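Local coordinates for protein DNA polymerase (Pyrobaculum calidifontis, PDB 5MDN) that probably catalyses template-directed DNA synthesis, adding deoxyribonucleotides to a growing strand with release of diphosphate, as other family B polymerases do, at residues Ser358-Asp363 and Val370-Glu375; Trp376-Tyr381 and Asn512-Tyr517; Gly612-Val617 and Asn636-Ile641. All coordinates share one frame; numbering follows the deposited sequence.

Contact 1 of 3, residues Ser358-Asp363 and Val370-Glu375; sequences SGLPLD and VGNRVE
N372, near the start of helix 370-384, meets segment 358-363 through its amide end: ND2 lies 4.3 Å from CD1 of L360. This is packing; the hydrogen bond of ND2 goes to OH of Y265. R373 follows and has the largest share of the contact. Its CG stands opposite the backbone N (chi1 -160°) and rests against S358, 3.8 Å from OG and 3.9 Å from CB of that serine. From farther along the same segment, CD1 of L360 reaches the root of the arginine, 4.2 Å from CA of R373. The segment thus meets R373 at its aliphatic base. Beyond it the chain bends at chi3 (-60°), and the guanidinium is used elsewhere, NE bonding to O of V365 and NH2 forming a salt bridge with E284. OG of S358 likewise bonds to O of L354, and no hydrogen bond joins the two segments. M510 of helix 495-512 touches both S358 and R373. The whole is a buried turn between helix 326-356 and helix 370-384, interrupted by the short helix 362-365, which carries D363 of the magnesium site, with D7 its other residue.

Contact 2 of 3, residues Trp376-Tyr381 and Asn512-Tyr517; sequences WMLLRY and NAMYGY
Buried apolar packing between two helices, carried by M377 and L378 on one and M514 and Y517 on the other, joins helix 370-384 to helix 514-519 within the polymerase part of the chain. The second segment contains NAMYG, the end of the conserved KxxxN-x-x-YG signature of family B polymerases, and starts at N512, the last residue of the long helix 495-512. The backbones stay well apart, the nearest CA atoms being those of L378 and M514 at 9.8 Å, and long side chains span the gap. L378 is the central element. With CG set opposite its own carbonyl carbon (chi1 -65°), it sends both methyls across. CD1 lies 3.5 Å from CE2 of Y517, with the neighbouring ring atoms farther off, and 4.1 Å from SD of M514. CD2 approaches the methyl of the same methionine, 4.2 Å from CE of M514. M514 and Y517, three residues apart on their helix, therefore both bear on one leucine. M514 is bent at chi2 (70°) and chi3, which curls its methyl round to meet M377 as well, CE of M377 lying 4.2 Å from CE of M514. L476 and L473 of helix 468-486 pack on M377 and M514 respectively, and V374 touches both M514 and Y517. The tyrosine hydroxyl is provided for separately by E375, whose OE2 is hydrogen-bonded to OH of Y517; the same carboxylate makes a salt bridge with R524, which would tend to keep it ionised. Across the interface itself no hydrogen bond or ion pair forms, so its cohesion rests on dispersion and the exclusion of water, with M514 and the Y517 ring both packed on L378.

Contact 3 of 3, residues Gly612-Val617 and Asn636-Ile641; sequences GRIDIV and NVVELI
I614 and E639 cross at about a right angle where strand 614-617, an outermost strand of a four-stranded antiparallel sheet, packs against helix 628-643, a helix on a sheet edge consistent with the palm-thumb junction of family B polymerases. The isoleucine points at the helix and splits its two branches between neighbouring helix residues. CG1 lies beside the backbone N (chi1 -70°) and carries CD1 to the glutamate, 4.0 Å from both CG and CD of E639. The glutamate stem, extended from its CG, runs across the methyl, so CG and CD lie nearest to it, with OE2 just beyond. The other branch, CG2 of I614, goes to the valine one residue earlier and lies 4.4 Å from CG1 of V638. V638 points back at the strand and also rests on A606 of the adjoining strand 605-609, so the helix leans on two strands. I616, two residues along, points toward the helix without reaching it. The packing is apolar between I614 and V638 and ends at a carboxylate, where OE2 of E639 passes 4.1 Å from CD1 of I614 while forming a salt bridge with NZ of K643.

In the fold
From the N terminus, contact 1 comes first and closes a short loop of six residues between 358-363 and 370-375. Contact 2 opens at the very next residue and closes a far longer one, 130 residues, bringing 512-517 back onto the same helix 370-384. Contact 3 follows in turn, closing 18 residues that include the unmodelled 620-624. The three are in series; none nests in or crosses another. Contacts 1 and 2, with centres 9 Å apart, touch directly, as where CD2 of L360 lies 3.5 Å from CD1 of W376. Contact 3 stands separate, its centre about 34 Å from that of contact 1, tying a sheet edge to helix 628-643.

Contact 1 of 3, residues Ser358-Asp363 and Val370-Glu375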
loop_
_atom_site.group_PDB
_atom_site.type_symbol
_atom_site.label_atom_id
_atom_site.label_comp_id
_atom_site.label_asym_id
_atom_site.label_seq_id
_atom_site.Cartn_x
_atom_site.Cartn_y
_atom_site.Cartn_z
ATOM N N SER A 358 4.016 5.566 13.137
ATOM C CA SER A 358 3.886 4.117 12.976
ATOM C C SER A 358 5.200 3.398 13.275
ATOM O O SER A 358 5.214 2.414 14.021
ATOM C CB SER A 358 3.382 3.769 11.570
ATOM O OG SER A 358 4.461 3.638 10.662
ATOM N N GLY A 359 6.303 3.871 12.701
ATOM C CA GLY A 359 7.627 3.424 13.077
ATOM C C GLY A 359 8.278 2.396 12.179
ATOM O O GLY A 359 9.329 1.861 12.550
ATOM N N LEU A 360 7.703 2.106 11.010
ATOM C CA LEU A 360 8.358 1.191 10.088
ATOM C C LEU A 360 9.394 1.924 9.237
ATOM O O LEU A 360 9.244 3.116 8.949
ATOM C CB LEU A 360 7.332 0.515 9.182
ATOM C CG LEU A 360 6.425 -0.538 9.822
ATOM C CD1 LEU A 360 5.335 -0.964 8.847
ATOM C CD2 LEU A 360 7.235 -1.741 10.280
ATOM N N PRO A 361 10.460 1.236 8.827
ATOM C CA PRO A 361 11.448 1.867 7.944
ATOM C C PRO A 361 10.848 2.221 6.589
ATOM O O PRO A 361 9.784 1.732 6.196
ATOM C CB PRO A 361 12.545 0.802 7.809
ATOM C CG PRO A 361 12.330 -0.128 8.961
ATOM C CD PRO A 361 10.861 -0.122 9.228
ATOM N N LEU A 362 11.550 3.107 5.878
ATOM C CA LEU A 362 11.006 3.686 4.654
ATOM C C LEU A 362 10.766 2.629 3.582
ATOM O O LEU A 362 9.827 2.757 2.787
ATOM C CB LEU A 362 11.950 4.775 4.138
ATOM C CG LEU A 362 11.434 5.761 3.091
ATOM C CD1 LEU A 362 10.023 6.212 3.428
ATOM C CD2 LEU A 362 12.368 6.961 3.009
ATOM N N ASP A 363 11.605 1.591 3.534
ATOM C CA ASP A 363 11.439 0.533 2.549
ATOM C C ASP A 363 10.286 -0.415 2.865
ATOM O O ASP A 363 9.942 -1.244 2.014
ATOM C CB ASP A 363 12.746 -0.258 2.406
ATOM C CG ASP A 363 13.289 -0.753 3.735
ATOM O OD1 ASP A 363 12.537 -1.384 4.504
ATOM O OD2 ASP A 363 14.480 -0.502 4.015
ATOM N N VAL A 370 -2.311 -1.569 5.611
ATOM C CA VAL A 370 -2.730 -0.526 6.547
ATOM C C VAL A 370 -2.813 -1.080 7.965
ATOM O O VAL A 370 -2.327 -0.462 8.921
ATOM C CB VAL A 370 -4.064 0.094 6.098
ATOM C CG1 VAL A 370 -4.492 1.182 7.068
ATOM C CG2 VAL A 370 -3.934 0.647 4.686
ATOM N N GLY A 371 -3.433 -2.253 8.121
ATOM C CA GLY A 371 -3.511 -2.869 9.436
ATOM C C GLY A 371 -2.157 -3.317 9.941
ATOM O O GLY A 371 -1.855 -3.195 11.130
ATOM N N ASN A 372 -1.330 -3.857 9.051
ATOM C CA ASN A 372 0.025 -4.201 9.454
ATOM C C ASN A 372 0.795 -2.957 9.903
ATOM O O ASN A 372 1.543 -3.007 10.885
ATOM C CB ASN A 372 0.731 -4.962 8.321
ATOM C CG ASN A 372 2.075 -5.531 8.744
ATOM O OD1 ASN A 372 2.230 -6.721 9.025
ATOM N ND2 ASN A 372 3.067 -4.667 8.764
ATOM N N ARG A 373 0.602 -1.824 9.219
ATOM C CA ARG A 373 1.273 -0.585 9.617
ATOM C C ARG A 373 0.799 -0.113 10.992
ATOM O O ARG A 373 1.607 0.324 11.821
ATOM C CB ARG A 373 1.031 0.495 8.557
ATOM C CG ARG A 373 2.013 1.654 8.575
ATOM C CD ARG A 373 1.664 2.675 7.500
ATOM N NE ARG A 373 1.698 2.102 6.154
ATOM C CZ ARG A 373 0.665 2.103 5.318
ATOM N NH1 ARG A 373 -0.483 2.652 5.687
ATOM N NH2 ARG A 373 0.779 1.565 4.109
ATOM N N VAL A 374 -0.512 -0.185 11.246
ATOM C CA VAL A 374 -1.062 0.270 12.522
ATOM C C VAL A 374 -0.599 -0.633 13.661
ATOM O O VAL A 374 -0.320 -0.164 14.771
ATOM C CB VAL A 374 -2.599 0.320 12.434
ATOM C CG1 VAL A 374 -3.231 0.487 13.811
ATOM C CG2 VAL A 374 -3.044 1.428 11.499
ATOM N N GLU A 375 -0.490 -1.937 13.399
ATOM C CA GLU A 375 -0.106 -2.869 14.453
ATOM C C GLU A 375 1.337 -2.665 14.898
ATOM O O GLU A 375 1.651 -2.855 16.079
ATOM C CB GLU A 375 -0.333 -4.302 13.979
ATOM C CG GLU A 375 -0.435 -5.306 15.098
ATOM C CD GLU A 375 -1.138 -6.573 14.659
ATOM O OE1 GLU A 375 -0.549 -7.340 13.868
ATOM O OE2 GLU A 375 -2.284 -6.799 15.100
#

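Contact 2 of 3, residues Trp376-Tyr381 and Asn512-Tyr517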
loop_
_atom_site.group_PDB
_atom_site.type_symbol
_atom_site.label_atom_id
_atom_site.label_comp_id
_atom_site.label_asym_id
_atom_site.label_seq_id
_atom_site.Cartn_x
_atom_site.Cartn_y
_atom_site.Cartn_z
ATOM N N TRP A 376 2.226 -2.274 13.983
ATOM C CA TRP A 376 3.591 -1.940 14.373
ATOM C C TRP A 376 3.664 -0.640 15.162
ATOM O O TRP A 376 4.613 -0.448 15.931
ATOM C CB TRP A 376 4.492 -1.856 13.140
ATOM C CG TRP A 376 4.983 -3.194 12.686
ATOM C CD1 TRP A 376 4.674 -3.834 11.520
ATOM C CD2 TRP A 376 5.866 -4.067 13.400
ATOM N NE1 TRP A 376 5.314 -5.049 11.463
ATOM C CE2 TRP A 376 6.052 -5.215 12.605
ATOM C CE3 TRP A 376 6.519 -3.988 14.634
ATOM C CZ2 TRP A 376 6.865 -6.275 13.004
ATOM C CZ3 TRP A 376 7.323 -5.039 15.028
ATOM C CH2 TRP A 376 7.489 -6.167 14.218
ATOM N N MET A 377 2.693 0.257 14.985
ATOM C CA MET A 377 2.604 1.432 15.846
ATOM C C MET A 377 2.158 1.045 17.250
ATOM O O MET A 377 2.757 1.475 18.243
ATOM C CB MET A 377 1.645 2.457 15.244
ATOM C CG MET A 377 1.653 3.801 15.957
ATOM S SD MET A 377 0.654 5.044 15.118
ATOM C CE MET A 377 -0.972 4.311 15.267
ATOM N N LEU A 378 1.093 0.243 17.352
ATOM C CA LEU A 378 0.567 -0.136 18.660
ATOM C C LEU A 378 1.578 -0.946 19.463
ATOM O O LEU A 378 1.618 -0.834 20.693
ATOM C CB LEU A 378 -0.738 -0.915 18.496
ATOM C CG LEU A 378 -1.898 -0.123 17.888
ATOM C CD1 LEU A 378 -3.139 -0.990 17.761
ATOM C CD2 LEU A 378 -2.189 1.124 18.711
ATOM N N LEU A 379 2.397 -1.765 18.793
ATOM C CA LEU A 379 3.470 -2.466 19.493
ATOM C C LEU A 379 4.459 -1.483 20.101
ATOM O O LEU A 379 4.960 -1.698 21.210
ATOM C CB LEU A 379 4.203 -3.411 18.545
ATOM C CG LEU A 379 3.534 -4.693 18.063
ATOM C CD1 LEU A 379 4.504 -5.427 17.161
ATOM C CD2 LEU A 379 3.123 -5.558 19.234
ATOM N N ARG A 380 4.752 -0.395 19.386
ATOM C CA ARG A 380 5.664 0.615 19.910
ATOM C C ARG A 380 5.052 1.330 21.108
ATOM O O ARG A 380 5.730 1.554 22.117
ATOM C CB ARG A 380 6.027 1.611 18.808
ATOM C CG ARG A 380 7.316 2.379 19.048
ATOM C CD ARG A 380 7.665 3.242 17.848
ATOM N NE ARG A 380 8.399 2.498 16.828
ATOM C CZ ARG A 380 9.714 2.582 16.644
ATOM N NH1 ARG A 380 10.443 3.383 17.410
ATOM N NH2 ARG A 380 10.301 1.870 15.692
ATOM N N TYR A 381 3.774 1.702 21.010
ATOM C CA TYR A 381 3.086 2.303 22.149
ATOM C C TYR A 381 2.959 1.318 23.304
ATOM O O TYR A 381 3.127 1.694 24.471
ATOM C CB TYR A 381 1.705 2.810 21.729
ATOM C CG TYR A 381 1.713 4.199 21.130
ATOM C CD1 TYR A 381 1.689 5.325 21.943
ATOM C CD2 TYR A 381 1.737 4.386 19.754
ATOM C CE1 TYR A 381 1.694 6.598 21.403
ATOM C CE2 TYR A 381 1.743 5.657 19.204
ATOM C CZ TYR A 381 1.721 6.758 20.035
ATOM O OH TYR A 381 1.728 8.022 19.493
ATOM N N ASN A 512 -7.080 7.657 12.007
ATOM C CA ASN A 512 -8.314 7.232 11.355
ATOM C C ASN A 512 -8.254 5.788 10.866
ATOM O O ASN A 512 -9.302 5.204 10.571
ATOM C CB ASN A 512 -8.636 8.162 10.185
ATOM C CG ASN A 512 -8.877 9.590 10.627
ATOM O OD1 ASN A 512 -9.122 9.853 11.806
ATOM N ND2 ASN A 512 -8.818 10.523 9.684
ATOM N N ALA A 513 -7.060 5.203 10.769
ATOM C CA ALA A 513 -6.935 3.806 10.375
ATOM C C ALA A 513 -7.277 2.837 11.499
ATOM O O ALA A 513 -7.465 1.645 11.232
ATOM C CB ALA A 513 -5.518 3.527 9.873
ATOM N N MET A 514 -7.331 3.318 12.745
ATOM C CA MET A 514 -7.596 2.453 13.893
ATOM C C MET A 514 -8.880 1.647 13.716
ATOM O O MET A 514 -8.908 0.438 13.976
ATOM C CB MET A 514 -7.669 3.295 15.167
ATOM C CG MET A 514 -7.496 2.505 16.452
ATOM S SD MET A 514 -5.805 1.916 16.662
ATOM C CE MET A 514 -4.903 3.458 16.535
ATOM N N TYR A 515 -9.959 2.312 13.290
ATOM C CA TYR A 515 -11.263 1.656 13.198
ATOM C C TYR A 515 -11.226 0.450 12.265
ATOM O O TYR A 515 -11.792 -0.605 12.580
ATOM C CB TYR A 515 -12.315 2.666 12.740
ATOM C CG TYR A 515 -13.647 2.060 12.365
ATOM C CD1 TYR A 515 -14.479 1.504 13.330
ATOM C CD2 TYR A 515 -14.083 2.064 11.048
ATOM C CE1 TYR A 515 -15.702 0.956 12.987
ATOM C CE2 TYR A 515 -15.301 1.521 10.696
ATOM C CZ TYR A 515 -16.107 0.969 11.667
ATOM O OH TYR A 515 -17.319 0.432 11.303
ATOM N N GLY A 516 -10.573 0.587 11.110
ATOM C CA GLY A 516 -10.421 -0.554 10.222
ATOM C C GLY A 516 -9.601 -1.673 10.838
ATOM O O GLY A 516 -9.873 -2.854 10.609
ATOM N N TYR A 517 -8.581 -1.315 11.622
ATOM C CA TYR A 517 -7.713 -2.320 12.227
ATOM C C TYR A 517 -8.454 -3.143 13.273
ATOM O O TYR A 517 -8.330 -4.373 13.314
ATOM C CB TYR A 517 -6.487 -1.647 12.845
ATOM C CG TYR A 517 -5.704 -2.547 13.772
ATOM C CD1 TYR A 517 -4.789 -3.464 13.274
ATOM C CD2 TYR A 517 -5.880 -2.478 15.147
ATOM C CE1 TYR A 517 -4.073 -4.290 14.123
ATOM C CE2 TYR A 517 -5.172 -3.300 16.002
ATOM C CZ TYR A 517 -4.269 -4.203 15.485
ATOM O OH TYR A 517 -3.560 -5.022 16.332
#

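Contact 3 of 3, residues Gly612-Val617 and Asn636-Ile641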
loop_
_atom_site.group_PDB
_atom_site.type_symbol
_atom_site.label_atom_id
_atom_site.label_comp_id
_atom_site.label_asym_id
_atom_site.label_seq_id
_atom_site.Cartn_x
_atom_site.Cartn_y
_atom_site.Cartn_z
ATOM N N GLY A 612 -11.703 18.486 -14.111
ATOM C CA GLY A 612 -11.928 17.625 -15.251
ATOM C C GLY A 612 -11.550 16.172 -15.046
ATOM O O GLY A 612 -11.915 15.334 -15.881
ATOM N N ARG A 613 -10.836 15.848 -13.972
ATOM C CA ARG A 613 -10.453 14.466 -13.715
ATOM C C ARG A 613 -11.658 13.640 -13.283
ATOM O O ARG A 613 -12.428 14.048 -12.408
ATOM C CB ARG A 613 -9.370 14.403 -12.640
ATOM C CG ARG A 613 -7.985 14.809 -13.104
ATOM C CD ARG A 613 -6.998 14.695 -11.957
ATOM N NE ARG A 613 -7.361 15.581 -10.854
ATOM C CZ ARG A 613 -7.064 15.352 -9.579
ATOM N NH1 ARG A 613 -6.393 14.260 -9.237
ATOM N NH2 ARG A 613 -7.436 16.217 -8.644
ATOM N N ILE A 614 -11.823 12.484 -13.905
ATOM C CA ILE A 614 -12.794 11.487 -13.471
ATOM C C ILE A 614 -12.092 10.512 -12.533
ATOM O O ILE A 614 -10.948 10.109 -12.777
ATOM C CB ILE A 614 -13.416 10.753 -14.679
ATOM C CG1 ILE A 614 -14.343 11.669 -15.494
ATOM C CG2 ILE A 614 -14.171 9.503 -14.242
ATOM C CD1 ILE A 614 -13.621 12.571 -16.482
ATOM N N ASP A 615 -12.772 10.122 -11.456
ATOM C CA ASP A 615 -12.323 9.013 -10.629
ATOM C C ASP A 615 -13.473 8.042 -10.409
ATOM O O ASP A 615 -14.644 8.429 -10.389
ATOM C CB ASP A 615 -11.727 9.488 -9.281
ATOM C CG ASP A 615 -12.657 10.409 -8.495
ATOM O OD1 ASP A 615 -13.895 10.284 -8.596
ATOM O OD2 ASP A 615 -12.132 11.264 -7.750
ATOM N N ILE A 616 -13.123 6.767 -10.270
ATOM C CA ILE A 616 -14.088 5.676 -10.307
ATOM C C ILE A 616 -13.887 4.819 -9.068
ATOM O O ILE A 616 -12.765 4.390 -8.781
ATOM C CB ILE A 616 -13.942 4.828 -11.586
ATOM C CG1 ILE A 616 -14.128 5.706 -12.827
ATOM C CG2 ILE A 616 -14.944 3.685 -11.585
ATOM C CD1 ILE A 616 -13.840 5.001 -14.132
ATOM N N VAL A 617 -14.969 4.572 -8.336
ATOM C CA VAL A 617 -14.925 3.845 -7.073
ATOM C C VAL A 617 -15.819 2.621 -7.195
ATOM O O VAL A 617 -16.956 2.723 -7.669
ATOM C CB VAL A 617 -15.371 4.729 -5.892
ATOM C CG1 VAL A 617 -15.350 3.930 -4.592
ATOM C CG2 VAL A 617 -14.488 5.960 -5.784
ATOM N N ASN A 636 -14.952 6.714 -21.632
ATOM C CA ASN A 636 -15.676 7.423 -22.686
ATOM C C ASN A 636 -17.174 7.420 -22.391
ATOM O O ASN A 636 -17.771 8.485 -22.208
ATOM C CB ASN A 636 -15.402 6.813 -24.069
ATOM C CG ASN A 636 -14.236 7.469 -24.780
ATOM O OD1 ASN A 636 -14.404 8.457 -25.494
ATOM N ND2 ASN A 636 -13.045 6.911 -24.596
ATOM N N VAL A 637 -17.787 6.230 -22.343
ATOM C CA VAL A 637 -19.191 6.114 -21.938
ATOM C C VAL A 637 -19.405 6.769 -20.580
ATOM O O VAL A 637 -20.313 7.588 -20.399
ATOM C CB VAL A 637 -19.635 4.639 -21.928
ATOM C CG1 VAL A 637 -20.861 4.455 -21.042
ATOM C CG2 VAL A 637 -19.944 4.173 -23.344
ATOM N N VAL A 638 -18.570 6.411 -19.600
ATOM C CA VAL A 638 -18.623 7.080 -18.304
ATOM C C VAL A 638 -18.358 8.571 -18.470
ATOM O O VAL A 638 -19.056 9.411 -17.887
ATOM C CB VAL A 638 -17.629 6.427 -17.324
ATOM C CG1 VAL A 638 -17.443 7.298 -16.098
ATOM C CG2 VAL A 638 -18.113 5.040 -16.925
ATOM N N GLU A 639 -17.351 8.923 -19.274
ATOM C CA GLU A 639 -17.020 10.329 -19.479
ATOM C C GLU A 639 -18.098 11.061 -20.270
ATOM O O GLU A 639 -18.309 12.260 -20.058
ATOM C CB GLU A 639 -15.666 10.448 -20.178
ATOM C CG GLU A 639 -15.091 11.854 -20.183
ATOM C CD GLU A 639 -13.591 11.867 -20.398
ATOM O OE1 GLU A 639 -12.988 10.775 -20.471
ATOM O OE2 GLU A 639 -13.015 12.972 -20.495
ATOM N N LEU A 640 -18.791 10.368 -21.178
ATOM C CA LEU A 640 -19.889 11.004 -21.899
ATOM C C LEU A 640 -21.076 11.257 -20.979
ATOM O O LEU A 640 -21.711 12.317 -21.052
ATOM C CB LEU A 640 -20.315 10.144 -23.090
ATOM C CG LEU A 640 -19.421 10.145 -24.332
ATOM C CD1 LEU A 640 -19.814 9.008 -25.259
ATOM C CD2 LEU A 640 -19.500 11.479 -25.053
ATOM N N ILE A 641 -21.394 10.295 -20.112
ATOM C CA ILE A 641 -22.521 10.454 -19.197
ATOM C C ILE A 641 -22.232 11.545 -18.173
ATOM O O ILE A 641 -23.103 12.361 -17.851
ATOM C CB ILE A 641 -22.852 9.109 -18.524
ATOM C CG1 ILE A 641 -23.367 8.113 -19.564
ATOM C CG2 ILE A 641 -23.876 9.295 -17.418
ATOM C CD1 ILE A 641 -23.293 6.673 -19.126
#